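Local coordinates for fimbriae-associated protein FAP1 (Streptococcus parasanguinis, PDB 2X12) that probably mediates adhesion of the bacterium as part of its cell-wall-anchored serine-rich fimbriae, with a role in biofilm formation, at residues D304-N309 against I322-G327; G216-T221 against H300-G305; V195-T200 against A292-S297. All blocks are in the same frame, centred on the assembly; numbering follows the deposited sequence.

From the N terminus, V195-T200 opens contact 3 at the end of strand 190-197, and G216-T221 opens contact 2 on strand 212-220. Contact 3 closes first, at A292-S297, and contact 2 closes at H300-G305, so the two cross. Contact 3 joins one sheet to the other. Contact 2 lays the chain that follows strand 287-295 against strand 212-220, the neighbour of 287-295 in its sheet. D304 and G305 then belong to both contact 2 and contact 1. Contact 1 closes the hairpin of strands 307-311 and 318-322 at I322-G327. It also meets contact 2 directly, where the N324 backbone N bonds to E303.

Contact 1: D304-N309 against I322-G327; sequences DGSKGN and IANDSG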
loop_
_atom_site.group_PDB
_atom_site.type_symbol
_atom_site.label_atom_id
_atom_site.label_comp_id
_atom_site.label_asym_id
_atom_site.label_seq_id
_atom_site.Cartn_x
_atom_site.Cartn_y
_atom_site.Cartn_z
ATOM N N ASP A 304 1.744 -9.448 2.409
ATOM C CA ASP A 304 0.424 -9.318 1.785
ATOM C C ASP A 304 -0.410 -9.114 2.994
ATOM O O ASP A 304 0.155 -9.095 4.110
ATOM C CB ASP A 304 0.025 -10.604 1.072
ATOM C CG ASP A 304 0.018 -11.837 1.987
ATOM O OD1 ASP A 304 0.090 -11.674 3.218
ATOM O OD2 ASP A 304 -0.089 -12.996 1.469
ATOM N N GLY A 305 -1.715 -9.002 2.875
ATOM C CA GLY A 305 -2.469 -8.786 4.115
ATOM C C GLY A 305 -3.176 -10.017 4.575
ATOM O O GLY A 305 -4.288 -9.940 5.094
ATOM N N SER A 306 -2.572 -11.171 4.363
ATOM C CA SER A 306 -3.379 -12.369 4.384
ATOM C C SER A 306 -3.831 -12.750 5.780
ATOM O O SER A 306 -4.821 -13.417 5.908
ATOM C CB SER A 306 -2.641 -13.527 3.746
ATOM O OG SER A 306 -1.340 -13.609 4.264
ATOM N N LYS A 307 -3.088 -12.372 6.813
ATOM C CA LYS A 307 -3.507 -12.610 8.191
ATOM C C LYS A 307 -3.957 -11.289 8.721
ATOM O O LYS A 307 -3.375 -10.278 8.386
ATOM C CB LYS A 307 -2.335 -13.111 9.032
ATOM C CG LYS A 307 -2.058 -14.646 8.902
ATOM C CD LYS A 307 -0.537 -15.007 8.971
ATOM C CE LYS A 307 -0.104 -15.889 10.189
ATOM N NZ LYS A 307 1.170 -15.287 10.833
ATOM N N GLY A 308 -4.984 -11.271 9.555
ATOM C CA GLY A 308 -5.491 -10.001 10.086
ATOM C C GLY A 308 -6.684 -10.162 10.989
ATOM O O GLY A 308 -7.161 -11.262 11.174
ATOM N N ASN A 309 -7.155 -9.076 11.580
ATOM C CA ASN A 309 -8.324 -9.134 12.468
ATOM C C ASN A 309 -8.912 -7.734 12.609
ATOM O O ASN A 309 -8.503 -6.836 11.872
ATOM C CB ASN A 309 -7.930 -9.713 13.832
ATOM C CG ASN A 309 -9.092 -10.388 14.570
ATOM O OD1 ASN A 309 -10.255 -10.076 14.334
ATOM N ND2 ASN A 309 -8.771 -11.292 15.487
ATOM N N ILE A 322 -1.879 -8.507 10.525
ATOM C CA ILE A 322 -0.934 -9.248 11.335
ATOM C C ILE A 322 0.226 -9.657 10.437
ATOM O O ILE A 322 0.035 -10.187 9.311
ATOM C CB ILE A 322 -1.551 -10.503 11.934
ATOM C CG1 ILE A 322 -2.529 -10.141 13.062
ATOM C CG2 ILE A 322 -0.457 -11.446 12.459
ATOM C CD1 ILE A 322 -3.731 -11.112 13.207
ATOM N N ALA A 323 1.441 -9.444 10.928
ATOM C CA ALA A 323 2.577 -9.644 10.070
ATOM C C ALA A 323 2.703 -11.114 9.831
ATOM O O ALA A 323 2.352 -11.909 10.693
ATOM C CB ALA A 323 3.810 -9.086 10.711
ATOM N N ASN A 324 3.161 -11.476 8.639
ATOM C CA ASN A 324 3.405 -12.880 8.318
ATOM C C ASN A 324 4.657 -13.362 9.063
ATOM O O ASN A 324 4.750 -14.497 9.497
ATOM C CB ASN A 324 3.536 -13.078 6.790
ATOM C CG ASN A 324 2.220 -12.834 6.048
ATOM O OD1 ASN A 324 1.135 -13.064 6.591
ATOM N ND2 ASN A 324 2.307 -12.344 4.813
ATOM N N ASP A 325 5.611 -12.461 9.192
ATOM C CA ASP A 325 6.828 -12.714 9.901
ATOM C C ASP A 325 7.336 -11.439 10.565
ATOM O O ASP A 325 6.878 -11.046 11.645
ATOM C CB ASP A 325 7.905 -13.250 8.936
ATOM C CG ASP A 325 8.274 -14.726 9.205
ATOM O OD1 ASP A 325 8.013 -15.555 8.254
ATOM O OD2 ASP A 325 8.817 -15.022 10.339
ATOM N N SER A 326 8.249 -10.770 9.869
ATOM C CA SER A 326 9.182 -9.841 10.478
ATOM C C SER A 326 8.880 -8.416 10.047
ATOM O O SER A 326 9.587 -7.465 10.431
ATOM C CB SER A 326 10.601 -10.234 10.055
ATOM O OG SER A 326 10.684 -10.150 8.641
ATOM N N GLY A 327 7.851 -8.291 9.219
ATOM C CA GLY A 327 7.335 -7.004 8.827
ATOM C C GLY A 327 6.652 -6.343 9.998
ATOM O O GLY A 327 6.192 -7.018 10.941
#
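D304 has CG between its backbone N and carbonyl carbon (chi1 57°), and S306 holds OG in the same crowded position. N324 has CG anti to its carbonyl carbon, beside the backbone N (chi1 -68°). These torsions bring the N324 amide to the D304 carboxylate at D304 OD1. N324 ND2 donates to D304 OD1 at 2.8 Å in a nearly straight bond. The acceptor lies in the amide plane of N324, but the donor stands above the carboxylate plane. The two planes are almost perpendicular, at 84°. The S306 backbone N also donates to D304 OD1, at 2.9 Å, which makes an Asx turn. S306 OG donates to the same D304 OD1 at 2.6 Å, so one oxygen is held by three donors. This would favour an ionised D304. Its other oxygen, OD2, binds N249 and S251, and N324 ND2 also bonds to Y302 O. The turn leads into strand 307-311, which forms an antiparallel hairpin with strand 318-322. At the open end of this hairpin the I322 backbone N donates to K307 O at 3.2 Å, from above the carbonyl plane. K307 CB and I322 CB lie side by side, 4.0 Å apart. The bent K307 chain crosses N324 obliquely and brings CD to 3.5 Å from N324 OD1. One residue further along the strand, I322 CD1 packs against G308 CA at 3.8 Å.

Contact 2: G216-T221 against H300-G305; sequences GIYIDT and HFYEDG
The ring of Y218 is the centre of this contact. D304 CA sits over the middle of one ring face, 3.5 Å from the centroid of Y218 and only 3° off the ring normal, a CH-pi contact. D304 CB follows over the same face, 3.5 Å from Y218 CE1. The D304 side chain runs alongside the tyrosine in the same direction, with its carboxylate turned steeply against the ring plane. Y302 meets the edge of Y218 in a T-shaped stack. The edge of Y218 points to the face of Y302, the planes stand at 86° and the ring centroids of Y218 and Y302 are 5.4 Å apart. Within this pair Y218 CE1 lies 3.6 Å from Y302 CZ. At the base of the ring, Y218 CB packs on the backbone O of E303 at 3.2 Å. Further back, the edge of the F301 ring comes to G216, with F301 CZ 3.9 Å from G216 CA. A glycine there lets the ring edge reach the strand backbone.

In Y218 CG is anti to the backbone N (chi1 164°), which carries its ring from strand 212-220 to the 300-305 chain. The same choice in Y302 puts its ring face at the edge of Y218. Strand 212-220 is fixed in its sheet between strands 254-263 and 287-295. Y302 OH is bonded to G253 O, and the E303 carboxylate takes the backbone N-H groups of N324 and D325. The E303 backbone N is hydrogen-bonded to E255 OE1.

No hydrogen bond joins the two segments. The buried contact therefore rests on aromatic and CH-pi packing, while the acidic groups of E303 and D304 find their partners elsewhere and probably stay ionised.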
loop_
_atom_site.group_PDB
_atom_site.type_symbol
_atom_site.label_atom_id
_atom_site.label_comp_id
_atom_site.label_asym_id
_atom_site.label_seq_id
_atom_site.Cartn_x
_atom_site.Cartn_y
_atom_site.Cartn_z
ATOM N N GLY A 216 8.990 -1.556 2.223
ATOM C CA GLY A 216 8.470 -2.327 1.131
ATOM C C GLY A 216 7.021 -2.011 0.888
ATOM O O GLY A 216 6.328 -1.578 1.824
ATOM N N ILE A 217 6.554 -2.272 -0.347
ATOM C CA ILE A 217 5.158 -2.065 -0.738
ATOM C C ILE A 217 4.694 -3.328 -1.391
ATOM O O ILE A 217 5.306 -3.798 -2.319
ATOM C CB ILE A 217 5.072 -0.905 -1.705
ATOM C CG1 ILE A 217 3.624 -0.546 -2.042
ATOM C CG2 ILE A 217 5.877 -1.204 -2.932
ATOM C CD1 ILE A 217 2.816 -0.115 -0.852
ATOM N N TYR A 218 3.656 -3.935 -0.856
ATOM C CA TYR A 218 3.089 -5.118 -1.495
ATOM C C TYR A 218 1.983 -4.579 -2.355
ATOM O O TYR A 218 1.193 -3.795 -1.876
ATOM C CB TYR A 218 2.497 -6.042 -0.465
ATOM C CG TYR A 218 1.566 -7.079 -1.026
ATOM C CD1 TYR A 218 2.012 -8.313 -1.442
ATOM C CD2 TYR A 218 0.221 -6.841 -1.116
ATOM C CE1 TYR A 218 1.120 -9.284 -1.946
ATOM C CE2 TYR A 218 -0.654 -7.783 -1.602
ATOM C CZ TYR A 218 -0.212 -8.999 -2.023
ATOM O OH TYR A 218 -1.148 -9.897 -2.516
ATOM N N ILE A 219 1.914 -5.010 -3.601
ATOM C CA ILE A 219 0.910 -4.536 -4.514
ATOM C C ILE A 219 0.340 -5.682 -5.314
ATOM O O ILE A 219 1.098 -6.470 -5.905
ATOM C CB ILE A 219 1.511 -3.634 -5.569
ATOM C CG1 ILE A 219 2.355 -2.530 -4.951
ATOM C CG2 ILE A 219 0.410 -3.072 -6.488
ATOM C CD1 ILE A 219 2.805 -1.465 -6.011
ATOM N N ASP A 220 -0.982 -5.744 -5.407
ATOM C CA ASP A 220 -1.650 -6.846 -6.113
ATOM C C ASP A 220 -2.629 -6.230 -7.111
ATOM O O ASP A 220 -3.550 -5.495 -6.725
ATOM C CB ASP A 220 -2.366 -7.723 -5.083
ATOM C CG ASP A 220 -3.186 -8.860 -5.691
ATOM O OD1 ASP A 220 -3.303 -9.019 -6.915
ATOM O OD2 ASP A 220 -3.754 -9.631 -4.906
ATOM N N THR A 221 -2.427 -6.517 -8.391
ATOM C CA THR A 221 -3.341 -6.067 -9.415
ATOM C C THR A 221 -4.005 -7.234 -10.129
ATOM O O THR A 221 -4.517 -7.108 -11.263
ATOM C CB THR A 221 -2.610 -5.215 -10.418
ATOM O OG1 THR A 221 -1.512 -5.950 -10.945
ATOM C CG2 THR A 221 -2.095 -3.966 -9.761
ATOM N N HIS A 300 14.149 -9.507 2.858
ATOM C CA HIS A 300 13.380 -10.533 2.215
ATOM C C HIS A 300 12.092 -10.754 2.968
ATOM O O HIS A 300 12.019 -11.544 3.900
ATOM C CB HIS A 300 14.168 -11.815 2.161
ATOM C CG HIS A 300 13.595 -12.828 1.226
ATOM N ND1 HIS A 300 13.582 -12.660 -0.146
ATOM C CD2 HIS A 300 13.020 -14.031 1.469
ATOM C CE1 HIS A 300 13.036 -13.730 -0.703
ATOM N NE2 HIS A 300 12.675 -14.569 0.252
ATOM N N PHE A 301 11.049 -10.064 2.543
ATOM C CA PHE A 301 9.771 -10.216 3.217
ATOM C C PHE A 301 8.574 -10.092 2.297
ATOM O O PHE A 301 8.670 -9.450 1.274
ATOM C CB PHE A 301 9.669 -9.214 4.355
ATOM C CG PHE A 301 9.789 -7.797 3.933
ATOM C CD1 PHE A 301 11.028 -7.215 3.800
ATOM C CD2 PHE A 301 8.686 -7.052 3.712
ATOM C CE1 PHE A 301 11.158 -5.907 3.430
ATOM C CE2 PHE A 301 8.803 -5.741 3.346
ATOM C CZ PHE A 301 10.046 -5.158 3.218
ATOM N N TYR A 302 7.461 -10.714 2.684
ATOM C CA TYR A 302 6.262 -10.680 1.861
ATOM C C TYR A 302 5.127 -10.478 2.813
ATOM O O TYR A 302 4.733 -11.402 3.486
ATOM C CB TYR A 302 6.126 -11.979 1.087
ATOM C CG TYR A 302 5.072 -12.047 -0.001
ATOM C CD1 TYR A 302 5.336 -11.650 -1.285
ATOM C CD2 TYR A 302 3.851 -12.603 0.232
ATOM C CE1 TYR A 302 4.387 -11.736 -2.270
ATOM C CE2 TYR A 302 2.896 -12.713 -0.774
ATOM C CZ TYR A 302 3.173 -12.278 -2.009
ATOM O OH TYR A 302 2.220 -12.434 -2.989
ATOM N N GLU A 303 4.672 -9.240 2.926
ATOM C CA GLU A 303 3.571 -8.874 3.801
ATOM C C GLU A 303 2.460 -8.425 2.885
ATOM O O GLU A 303 2.350 -7.246 2.519
ATOM C CB GLU A 303 4.019 -7.777 4.746
ATOM C CG GLU A 303 5.204 -8.191 5.619
ATOM C CD GLU A 303 4.895 -9.387 6.557
ATOM O OE1 GLU A 303 3.669 -9.675 6.753
ATOM O OE2 GLU A 303 5.879 -10.029 7.059
ATOM N N ASP A 304 1.744 -9.448 2.409
ATOM C CA ASP A 304 0.424 -9.318 1.785
ATOM C C ASP A 304 -0.410 -9.114 2.994
ATOM O O ASP A 304 0.155 -9.095 4.110
ATOM C CB ASP A 304 0.025 -10.604 1.072
ATOM C CG ASP A 304 0.018 -11.837 1.987
ATOM O OD1 ASP A 304 0.090 -11.674 3.218
ATOM O OD2 ASP A 304 -0.089 -12.996 1.469
ATOM N N GLY A 305 -1.715 -9.002 2.875
ATOM C CA GLY A 305 -2.469 -8.786 4.115
ATOM C C GLY A 305 -3.176 -10.017 4.575
ATOM O O GLY A 305 -4.288 -9.940 5.094
#

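Contact 3: V195-T200 against A292-S297; sequences VEYDPT and AATTLS
Y197 has CG anti to the backbone N (chi1 -175°), so its ring extends from strand 190-197 toward strand 287-295. A second torsion of 40° turns the ring flat against A292. A292 CB stands over one face, 3.4 Å from the centroid of the Y197 ring, in a CH-pi contact. P199 folds back over the opposite face, with CD above the ring centre. The tyrosine is thus clamped between a proline of its own chain segment and an alanine of the other. The two strands belong to different antiparallel sheets that pack on each other, consistent with a beta sandwich. The axes of the pieces 195-197 and 292-295 come within 8.8 Å of each other, at 36°. Y197, A292 and T294 each point toward the other strand. I270 and T215 also border this layer. T294 has OG1 anti to its carbonyl carbon, beside the backbone N. This sends the hydroxyl to the tip of the tyrosine, where T294 OG1 donates to Y197 OH at 3.1 Å. Y197 OH is also bonded to A329 O, so the buried phenol oxygen has two partners. P199 CG meets T294 OG1 at 3.7 Å, with the two side chains crossing at about a right angle.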
loop_
_atom_site.group_PDB
_atom_site.type_symbol
_atom_site.label_atom_id
_atom_site.label_comp_id
_atom_site.label_asym_id
_atom_site.label_seq_id
_atom_site.Cartn_x
_atom_site.Cartn_y
_atom_site.Cartn_z
ATOM N N VAL A 195 2.087 6.764 -2.488
ATOM C CA VAL A 195 1.736 6.415 -1.114
ATOM C C VAL A 195 2.727 7.115 -0.196
ATOM O O VAL A 195 3.948 7.121 -0.407
ATOM C CB VAL A 195 1.754 4.882 -0.873
ATOM C CG1 VAL A 195 1.464 4.537 0.575
ATOM C CG2 VAL A 195 0.742 4.194 -1.780
ATOM N N GLU A 196 2.175 7.773 0.798
ATOM C CA GLU A 196 2.965 8.438 1.784
ATOM C C GLU A 196 2.841 7.607 3.021
ATOM O O GLU A 196 1.797 7.632 3.675
ATOM C CB GLU A 196 2.423 9.826 2.043
ATOM C CG GLU A 196 2.564 10.786 0.859
ATOM C CD GLU A 196 4.013 11.095 0.435
ATOM O OE1 GLU A 196 4.968 10.494 1.005
ATOM O OE2 GLU A 196 4.176 11.948 -0.487
ATOM N N TYR A 197 3.914 6.868 3.298
ATOM C CA TYR A 197 4.067 5.978 4.441
ATOM C C TYR A 197 4.796 6.681 5.586
ATOM O O TYR A 197 5.828 7.294 5.377
ATOM C CB TYR A 197 4.874 4.768 3.980
ATOM C CG TYR A 197 5.083 3.619 4.959
ATOM C CD1 TYR A 197 4.084 3.177 5.809
ATOM C CD2 TYR A 197 6.271 2.912 4.953
ATOM C CE1 TYR A 197 4.284 2.061 6.632
ATOM C CE2 TYR A 197 6.485 1.796 5.777
ATOM C CZ TYR A 197 5.498 1.371 6.625
ATOM O OH TYR A 197 5.743 0.286 7.472
ATOM N N ASP A 198 4.240 6.597 6.791
ATOM C CA ASP A 198 4.852 7.172 7.998
ATOM C C ASP A 198 4.868 6.220 9.179
ATOM O O ASP A 198 4.008 6.254 10.028
ATOM C CB ASP A 198 4.097 8.433 8.416
ATOM C CG ASP A 198 4.727 9.105 9.608
ATOM O OD1 ASP A 198 5.955 8.923 9.821
ATOM O OD2 ASP A 198 3.996 9.804 10.340
ATOM N N PRO A 199 5.855 5.365 9.251
ATOM C CA PRO A 199 5.879 4.408 10.335
ATOM C C PRO A 199 6.425 5.009 11.619
ATOM O O PRO A 199 6.455 4.385 12.649
ATOM C CB PRO A 199 6.785 3.308 9.791
ATOM C CG PRO A 199 7.621 3.965 8.820
ATOM C CD PRO A 199 6.803 5.021 8.198
ATOM N N THR A 200 6.829 6.247 11.511
ATOM C CA THR A 200 7.414 7.013 12.565
ATOM C C THR A 200 6.665 7.000 13.858
ATOM O O THR A 200 7.279 7.154 14.904
ATOM C CB THR A 200 7.549 8.428 12.031
ATOM O OG1 THR A 200 8.784 8.460 11.324
ATOM C CG2 THR A 200 7.448 9.563 13.107
ATOM N N ALA A 292 2.049 -1.009 2.792
ATOM C CA ALA A 292 3.397 -0.548 3.097
ATOM C C ALA A 292 3.894 -1.326 4.303
ATOM O O ALA A 292 3.112 -1.541 5.237
ATOM C CB ALA A 292 3.395 0.972 3.387
ATOM N N ALA A 293 5.151 -1.778 4.302
ATOM C CA ALA A 293 5.696 -2.385 5.527
ATOM C C ALA A 293 7.076 -1.886 5.772
ATOM O O ALA A 293 7.712 -1.464 4.842
ATOM C CB ALA A 293 5.720 -3.850 5.438
ATOM N N THR A 294 7.514 -1.924 7.023
ATOM C CA THR A 294 8.897 -1.774 7.368
ATOM C C THR A 294 9.448 -3.085 7.913
ATOM O O THR A 294 8.722 -3.816 8.587
ATOM C CB THR A 294 9.043 -0.731 8.456
ATOM O OG1 THR A 294 8.792 0.601 7.926
ATOM C CG2 THR A 294 10.402 -0.807 9.008
ATOM N N THR A 295 10.712 -3.410 7.617
ATOM C CA THR A 295 11.437 -4.425 8.390
ATOM C C THR A 295 12.687 -3.843 9.021
ATOM O O THR A 295 13.354 -3.076 8.419
ATOM C CB THR A 295 11.894 -5.643 7.596
ATOM O OG1 THR A 295 12.728 -5.220 6.543
ATOM C CG2 THR A 295 10.763 -6.393 7.054
ATOM N N LEU A 296 13.023 -4.293 10.218
ATOM C CA LEU A 296 14.119 -3.770 10.978
ATOM C C LEU A 296 15.454 -4.207 10.465
ATOM O O LEU A 296 16.417 -3.510 10.703
ATOM C CB LEU A 296 13.976 -4.185 12.423
ATOM C CG LEU A 296 12.634 -3.651 12.964
ATOM C CD1 LEU A 296 12.426 -3.886 14.455
ATOM C CD2 LEU A 296 12.500 -2.179 12.697
ATOM N N SER A 297 15.570 -5.332 9.765
ATOM C CA SER A 297 16.908 -5.667 9.253
ATOM C C SER A 297 16.945 -6.440 7.980
ATOM O O SER A 297 17.889 -6.282 7.234
ATOM C CB SER A 297 17.702 -6.453 10.281
ATOM O OG SER A 297 17.637 -7.824 9.975
#